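Local coordinates for protein transketolase (Campylobacter jejuni, PDB 3L84) that belongs to the transketolase family of thiamine diphosphate-dependent enzymes, large alpha/beta proteins with thiamine diphosphate-binding, pyrimidine-binding and C-terminal domains, at residues A[7-12]-A[42-47]; A[61-66]-A[70-75]. One frame throughout, in Å; residues are numbered along the deposited sequence. Where two conformers were deposited one is given.

Contact 1 (A[7-12]-A[42-47]). With GOL (glycerol), chain B.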
loop_
_atom_site.group_PDB
_atom_site.type_symbol
_atom_site.label_atom_id
_atom_site.label_comp_id
_atom_site.label_asym_id
_atom_site.label_seq_id
_atom_site.Cartn_x
_atom_site.Cartn_y
_atom_site.Cartn_z
ATOM N N GLN A 7 8.156 -41.349 2.719
ATOM C CA GLN A 7 8.602 -40.958 4.044
ATOM C C GLN A 7 10.086 -40.581 4.035
ATOM O O GLN A 7 10.485 -39.564 4.602
ATOM C CB GLN A 7 8.389 -42.101 5.018
ATOM C CG GLN A 7 8.768 -41.760 6.410
ATOM C CD GLN A 7 8.548 -42.941 7.343
ATOM O OE1 GLN A 7 9.405 -43.253 8.184
ATOM N NE2 GLN A 7 7.405 -43.622 7.183
ATOM N N GLU A 8 10.898 -41.384 3.355
ATOM C CA GLU A 8 12.307 -41.069 3.256
ATOM C C GLU A 8 12.535 -39.756 2.516
ATOM O O GLU A 8 13.327 -38.915 2.932
ATOM C CB GLU A 8 13.095 -42.201 2.604
ATOM C CG GLU A 8 14.614 -42.013 2.790
ATOM C CD GLU A 8 15.481 -42.949 1.972
ATOM O OE1 GLU A 8 15.658 -42.668 0.761
ATOM O OE2 GLU A 8 16.020 -43.929 2.542
ATOM N N GLN A 9 11.811 -39.551 1.407
ATOM C CA GLN A 9 11.905 -38.302 0.642
ATOM C C GLN A 9 11.515 -37.108 1.493
ATOM O O GLN A 9 12.214 -36.079 1.506
ATOM C CB GLN A 9 11.056 -38.393 -0.634
ATOM C CG GLN A 9 11.696 -39.239 -1.699
ATOM C CD GLN A 9 10.853 -39.242 -2.961
ATOM O OE1 GLN A 9 9.828 -39.929 -3.026
ATOM N NE2 GLN A 9 11.231 -38.413 -3.929
ATOM N N ALA A 10 10.405 -37.213 2.208
ATOM C CA ALA A 10 9.924 -36.096 3.042
ATOM C C ALA A 10 10.913 -35.799 4.140
ATOM O O ALA A 10 11.226 -34.627 4.421
ATOM C CB ALA A 10 8.539 -36.399 3.606
ATOM N N ASN A 11 11.439 -36.833 4.785
ATOM C CA ASN A 11 12.391 -36.596 5.842
ATOM C C ASN A 11 13.723 -36.039 5.330
ATOM O O ASN A 11 14.358 -35.243 6.013
ATOM C CB ASN A 11 12.559 -37.868 6.689
ATOM C CG ASN A 11 11.348 -38.118 7.571
ATOM O OD1 ASN A 11 10.617 -37.183 7.909
ATOM N ND2 ASN A 11 11.110 -39.371 7.936
ATOM N N THR A 12 14.109 -36.413 4.113
ATOM C CA THR A 12 15.293 -35.829 3.473
ATOM C C THR A 12 15.083 -34.329 3.354
ATOM O O THR A 12 15.966 -33.537 3.699
ATOM C CB THR A 12 15.573 -36.467 2.108
ATOM O OG1 THR A 12 15.817 -37.879 2.297
ATOM C CG2 THR A 12 16.810 -35.837 1.449
ATOM N N LEU A 42 3.860 -33.846 -4.131
ATOM C CA LEU A 42 3.770 -32.920 -5.255
ATOM C C LEU A 42 4.890 -33.148 -6.260
ATOM O O LEU A 42 4.679 -32.954 -7.455
ATOM C CB LEU A 42 3.775 -31.460 -4.747
ATOM C CG LEU A 42 3.573 -30.389 -5.802
ATOM C CD1 LEU A 42 2.273 -30.522 -6.582
ATOM C CD2 LEU A 42 3.617 -29.016 -5.131
ATOM N N SER A 43 6.074 -33.560 -5.815
ATOM C CA SER A 43 7.178 -33.826 -6.740
ATOM C C SER A 43 6.831 -34.860 -7.828
ATOM O O SER A 43 7.428 -34.838 -8.909
ATOM C CB SER A 43 8.449 -34.262 -6.004
ATOM O OG SER A 43 8.358 -35.591 -5.518
ATOM N N TYR A 44 5.884 -35.754 -7.559
ATOM C CA TYR A 44 5.448 -36.761 -8.536
ATOM C C TYR A 44 4.470 -36.206 -9.543
ATOM O O TYR A 44 4.223 -36.838 -10.560
ATOM C CB TYR A 44 4.810 -37.955 -7.810
ATOM C CG TYR A 44 5.805 -38.798 -7.061
ATOM C CD1 TYR A 44 6.337 -39.949 -7.646
ATOM C CD2 TYR A 44 6.263 -38.422 -5.803
ATOM C CE1 TYR A 44 7.264 -40.704 -6.990
ATOM C CE2 TYR A 44 7.208 -39.189 -5.134
ATOM C CZ TYR A 44 7.701 -40.338 -5.732
ATOM O OH TYR A 44 8.629 -41.112 -5.084
ATOM N N HIS A 45 3.860 -35.063 -9.229
ATOM C CA HIS A 45 2.881 -34.444 -10.117
ATOM C C HIS A 45 3.461 -33.297 -10.951
ATOM O O HIS A 45 2.986 -33.039 -12.055
ATOM C CB HIS A 45 1.712 -33.901 -9.287
ATOM C CG HIS A 45 0.892 -34.971 -8.652
ATOM N ND1 HIS A 45 -0.253 -35.464 -9.233
ATOM C CD2 HIS A 45 1.069 -35.657 -7.506
ATOM C CE1 HIS A 45 -0.755 -36.409 -8.450
ATOM N NE2 HIS A 45 0.038 -36.560 -7.402
ATOM N N LEU A 46 4.448 -32.603 -10.416
ATOM C CA LEU A 46 4.987 -31.407 -11.042
ATOM C C LEU A 46 5.694 -31.766 -12.332
ATOM O O LEU A 46 6.543 -32.683 -12.366
ATOM C CB LEU A 46 5.981 -30.748 -10.078
ATOM C CG LEU A 46 6.400 -29.321 -10.370
ATOM C CD1 LEU A 46 5.208 -28.396 -10.094
ATOM C CD2 LEU A 46 7.602 -28.916 -9.553
ATOM N N LYS A 47 5.343 -31.053 -13.399
ATOM C CA LYS A 47 5.962 -31.227 -14.696
ATOM C C LYS A 47 6.929 -30.060 -14.903
ATOM O O LYS A 47 6.524 -28.880 -14.899
ATOM C CB LYS A 47 4.873 -31.228 -15.749
ATOM C CG LYS A 47 5.333 -31.497 -17.154
ATOM C CD LYS A 47 4.225 -31.139 -18.142
ATOM C CE LYS A 47 3.998 -29.643 -18.212
ATOM N NZ LYS A 47 3.318 -29.272 -19.424
HETATM C C1 GOL B . 9.847 -37.961 -7.644
HETATM O O1 GOL B . 10.228 -37.392 -6.408
HETATM C C2 GOL B . 10.164 -37.054 -8.838
HETATM O O2 GOL B . 11.532 -36.679 -8.848
HETATM C C3 GOL B . 9.842 -37.757 -10.151
HETATM O O3 GOL B . 8.500 -38.229 -10.124
#
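Q9 brings the oxygen of its carboxamide up to the phenol end of the Y44 ring, the two side chains coming from opposite directions out of helix 3-24 and the loop that follows helix 30-42. The amide and ring planes stand 80° apart, and Q9 OE1 lies at the ring edge, in its plane, rather than over a face. Y44 OH donates to Q9 OE1 across 2.7 Å, meeting the C=O at 131° and tilted 22° from the carbonyl plane. Edge placement also brings Q9 OE1 to 3.4 Å from Y44 CE2, beside the ring's rim. The Q9 chain is extended beyond CG, which carries the amide across a gap where even the nearest pair of CA atoms, those of Q9 and S43, remain 9.8 Å apart.

The other half of the amide is joined to the loop through glycerol, probably a guest from the crystallisation liquor. Q9 NE2 donates to its O1 at 2.9 Å, and that O1 donates to S43 OG at 2.7 Å; Q9 NE2 and S43 OG themselves are 4.3 Å apart. Glycerol C1 sits over the centre of one face of the Y44 ring, 3.6 Å above the plane.

Second partners fix the direction of these bonds. R289 NH1, from helix 284-291, hydrogen-bonds to Y44 OH, while glycerol also binds R289 O; S43 OG bonds back to the carbonyl oxygen of S40. The Y44 hydroxyl therefore accepts from a guanidinium as it donates to an amide, and the cationic neighbour would probably polarise the phenol into a stronger donor. With both ends of its amide engaged, Q9 has its flip state defined by chemistry: oxygen to tyrosine, nitrogen to glycerol.

Contact 2 (A[61-66]-A[70-75])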
loop_
_atom_site.group_PDB
_atom_site.type_symbol
_atom_site.label_atom_id
_atom_site.label_comp_id
_atom_site.label_asym_id
_atom_site.label_seq_id
_atom_site.Cartn_x
_atom_site.Cartn_y
_atom_site.Cartn_z
ATOM N N LEU A 61 5.520 -23.326 -9.968
ATOM C CA LEU A 61 5.438 -23.530 -8.545
ATOM C C LEU A 61 5.777 -22.224 -7.858
ATOM O O LEU A 61 6.811 -21.635 -8.150
ATOM C CB LEU A 61 6.419 -24.604 -8.118
ATOM C CG LEU A 61 6.576 -24.914 -6.636
ATOM C CD1 LEU A 61 5.265 -25.385 -6.080
ATOM C CD2 LEU A 61 7.728 -25.935 -6.436
ATOM N N VAL A 62 4.910 -21.757 -6.974
ATOM C CA VAL A 62 5.120 -20.525 -6.202
ATOM C C VAL A 62 5.005 -20.793 -4.696
ATOM O O VAL A 62 3.951 -21.236 -4.220
ATOM C CB VAL A 62 4.101 -19.451 -6.554
ATOM C CG1 VAL A 62 4.317 -18.156 -5.712
ATOM C CG2 VAL A 62 4.125 -19.110 -8.067
ATOM N N PHE A 63 6.049 -20.491 -3.946
ATOM C CA PHE A 63 6.010 -20.481 -2.469
ATOM C C PHE A 63 5.606 -19.079 -2.035
ATOM O O PHE A 63 6.459 -18.211 -1.973
ATOM C CB PHE A 63 7.384 -20.803 -1.873
ATOM C CG PHE A 63 7.730 -22.257 -1.787
ATOM C CD1 PHE A 63 7.657 -23.091 -2.876
ATOM C CD2 PHE A 63 8.264 -22.780 -0.600
ATOM C CE1 PHE A 63 8.008 -24.474 -2.763
ATOM C CE2 PHE A 63 8.627 -24.112 -0.503
ATOM C CZ PHE A 63 8.492 -24.948 -1.589
ATOM N N SER A 64 4.348 -18.820 -1.711
ATOM C CA SER A 64 3.962 -17.488 -1.297
ATOM C C SER A 64 4.591 -17.095 0.033
ATOM O O SER A 64 4.964 -15.946 0.229
ATOM C CB SER A 64 2.440 -17.364 -1.259
ATOM O OG SER A 64 2.078 -15.998 -1.046
ATOM N N GLY A 65 4.737 -18.071 0.915
ATOM C CA GLY A 65 5.450 -17.872 2.156
ATOM C C GLY A 65 6.924 -18.044 1.850
ATOM O O GLY A 65 7.476 -19.141 2.006
ATOM N N GLY A 66 7.574 -16.968 1.419
ATOM C CA GLY A 66 8.991 -17.028 1.014
ATOM C C GLY A 66 9.878 -17.393 2.177
ATOM O O GLY A 66 11.000 -17.852 1.973
ATOM N N ALA A 70 14.102 -22.487 2.691
ATOM C CA ALA A 70 14.989 -23.626 2.828
ATOM C C ALA A 70 14.397 -24.882 2.186
ATOM O O ALA A 70 15.097 -25.719 1.625
ATOM C CB ALA A 70 15.305 -23.888 4.315
ATOM N N LEU A 71 13.091 -25.028 2.281
ATOM C CA LEU A 71 12.427 -26.186 1.678
ATOM C C LEU A 71 12.482 -26.114 0.153
ATOM O O LEU A 71 12.747 -27.112 -0.525
ATOM C CB LEU A 71 10.966 -26.281 2.131
ATOM C CG LEU A 71 10.170 -27.471 1.604
ATOM C CD1 LEU A 71 10.733 -28.784 2.142
ATOM C CD2 LEU A 71 8.641 -27.367 1.936
ATOM N N LEU A 72 12.208 -24.926 -0.406
ATOM C CA LEU A 72 12.324 -24.734 -1.846
ATOM C C LEU A 72 13.729 -25.046 -2.329
ATOM O O LEU A 72 13.909 -25.786 -3.293
ATOM C CB LEU A 72 11.925 -23.322 -2.254
ATOM C CG LEU A 72 12.063 -22.964 -3.743
ATOM C CD1 LEU A 72 11.267 -23.860 -4.631
ATOM C CD2 LEU A 72 11.693 -21.500 -3.910
ATOM N N TYR A 73 14.735 -24.503 -1.655
ATOM C CA TYR A 73 16.117 -24.740 -2.073
ATOM C C TYR A 73 16.490 -26.222 -1.971
ATOM O O TYR A 73 17.167 -26.753 -2.847
ATOM C CB TYR A 73 17.060 -23.919 -1.196
ATOM C CG TYR A 73 16.905 -22.423 -1.295
ATOM C CD1 TYR A 73 16.460 -21.820 -2.429
ATOM C CD2 TYR A 73 17.229 -21.607 -0.224
ATOM C CE1 TYR A 73 16.339 -20.428 -2.503
ATOM C CE2 TYR A 73 17.138 -20.242 -0.284
ATOM C CZ TYR A 73 16.671 -19.648 -1.398
ATOM O OH TYR A 73 16.558 -18.263 -1.476
ATOM N N SER A 74 16.036 -26.884 -0.919
ATOM C CA SER A 74 16.283 -28.318 -0.789
ATOM C C SER A 74 15.720 -29.084 -1.988
ATOM O O SER A 74 16.409 -29.936 -2.581
ATOM C CB SER A 74 15.663 -28.830 0.489
ATOM O OG SER A 74 16.257 -28.300 1.673
ATOM N N PHE A 75 14.470 -28.762 -2.341
ATOM C CA PHE A 75 13.800 -29.397 -3.469
ATOM C C PHE A 75 14.498 -29.102 -4.799
ATOM O O PHE A 75 14.682 -30.000 -5.620
ATOM C CB PHE A 75 12.344 -28.953 -3.501
ATOM C CG PHE A 75 11.592 -29.450 -4.700
ATOM C CD1 PHE A 75 11.358 -30.796 -4.864
ATOM C CD2 PHE A 75 11.205 -28.587 -5.697
ATOM C CE1 PHE A 75 10.697 -31.268 -6.000
ATOM C CE2 PHE A 75 10.531 -29.065 -6.818
ATOM C CZ PHE A 75 10.280 -30.398 -6.947
#
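L72 leads with its CB, which hangs over the face of the F63 ring, 3.9 Å from the centroid and only 13° off the ring normal, a CH-pi contact. Nearest to this CB among the ring atoms is F63 CE2, at 3.8 Å. From there CG is anti to the backbone N (chi1 177°), a setting that carries the branch across the ring instead of back over its own helix turn. At the tip, CD1 stays over the same face as CB, displaced toward the ring's CE1 and CD1 side, with L72 CD1 3.8 Å from F63 CE1, and on its far reach it grazes L61 CD2 at 4.5 Å. Below CB the main chain closes in as well, L72 N lying 3.7 Å from F63 CE2, so the aromatic ring is pressed against the helix backbone and not just against a side chain.

Two further carbons frame this centre. L61 CD2 lies in plane at the edge of the F63 ring and also meets F75 CE2 at 4.2 Å, while L71 CD2 approaches F63 CE2 obliquely, 4.1 Å away. Apart from the backbone N and CA of L72, the atoms that meet across the contact belong to apolar side chains.

Strand 61-63 and helix 70-75 run nearly antiparallel, at 149°, with axes 10.3 Å apart; this is a beta-alpha unit whose turn includes an inverse gamma turn centred on G65. The strand is the outermost of the parallel sheet within this chain, and L61 and F63 also rest on L149 of strand 146-151. On the helix, L71 and F75 pack against helix 30-42, while A70 and S74 face helix 3-24.

How the contacts relate
Contact 1 closes before contact 2 opens, so the two stand in series along the chain, both inside the thiamine diphosphate-binding domain, with centres about 13 Å apart. They meet directly: S43 CB packs on F75 CE1 at 3.7 Å, and L42 CD2 reaches L61 CD1 at 4.1 Å. The end of helix 30-42 and the loop after it thus meet the glycerol site as well as the apolar side chains between strand 60-63 and helix 69-79. Helix 3-24 is common to both, since its early turns carry contact 1 and its later residues L16, S17 and M20 cover helix 69-79. Together they place the N-terminal helices near strand 60-63, the outermost of the parallel sheet within this chain.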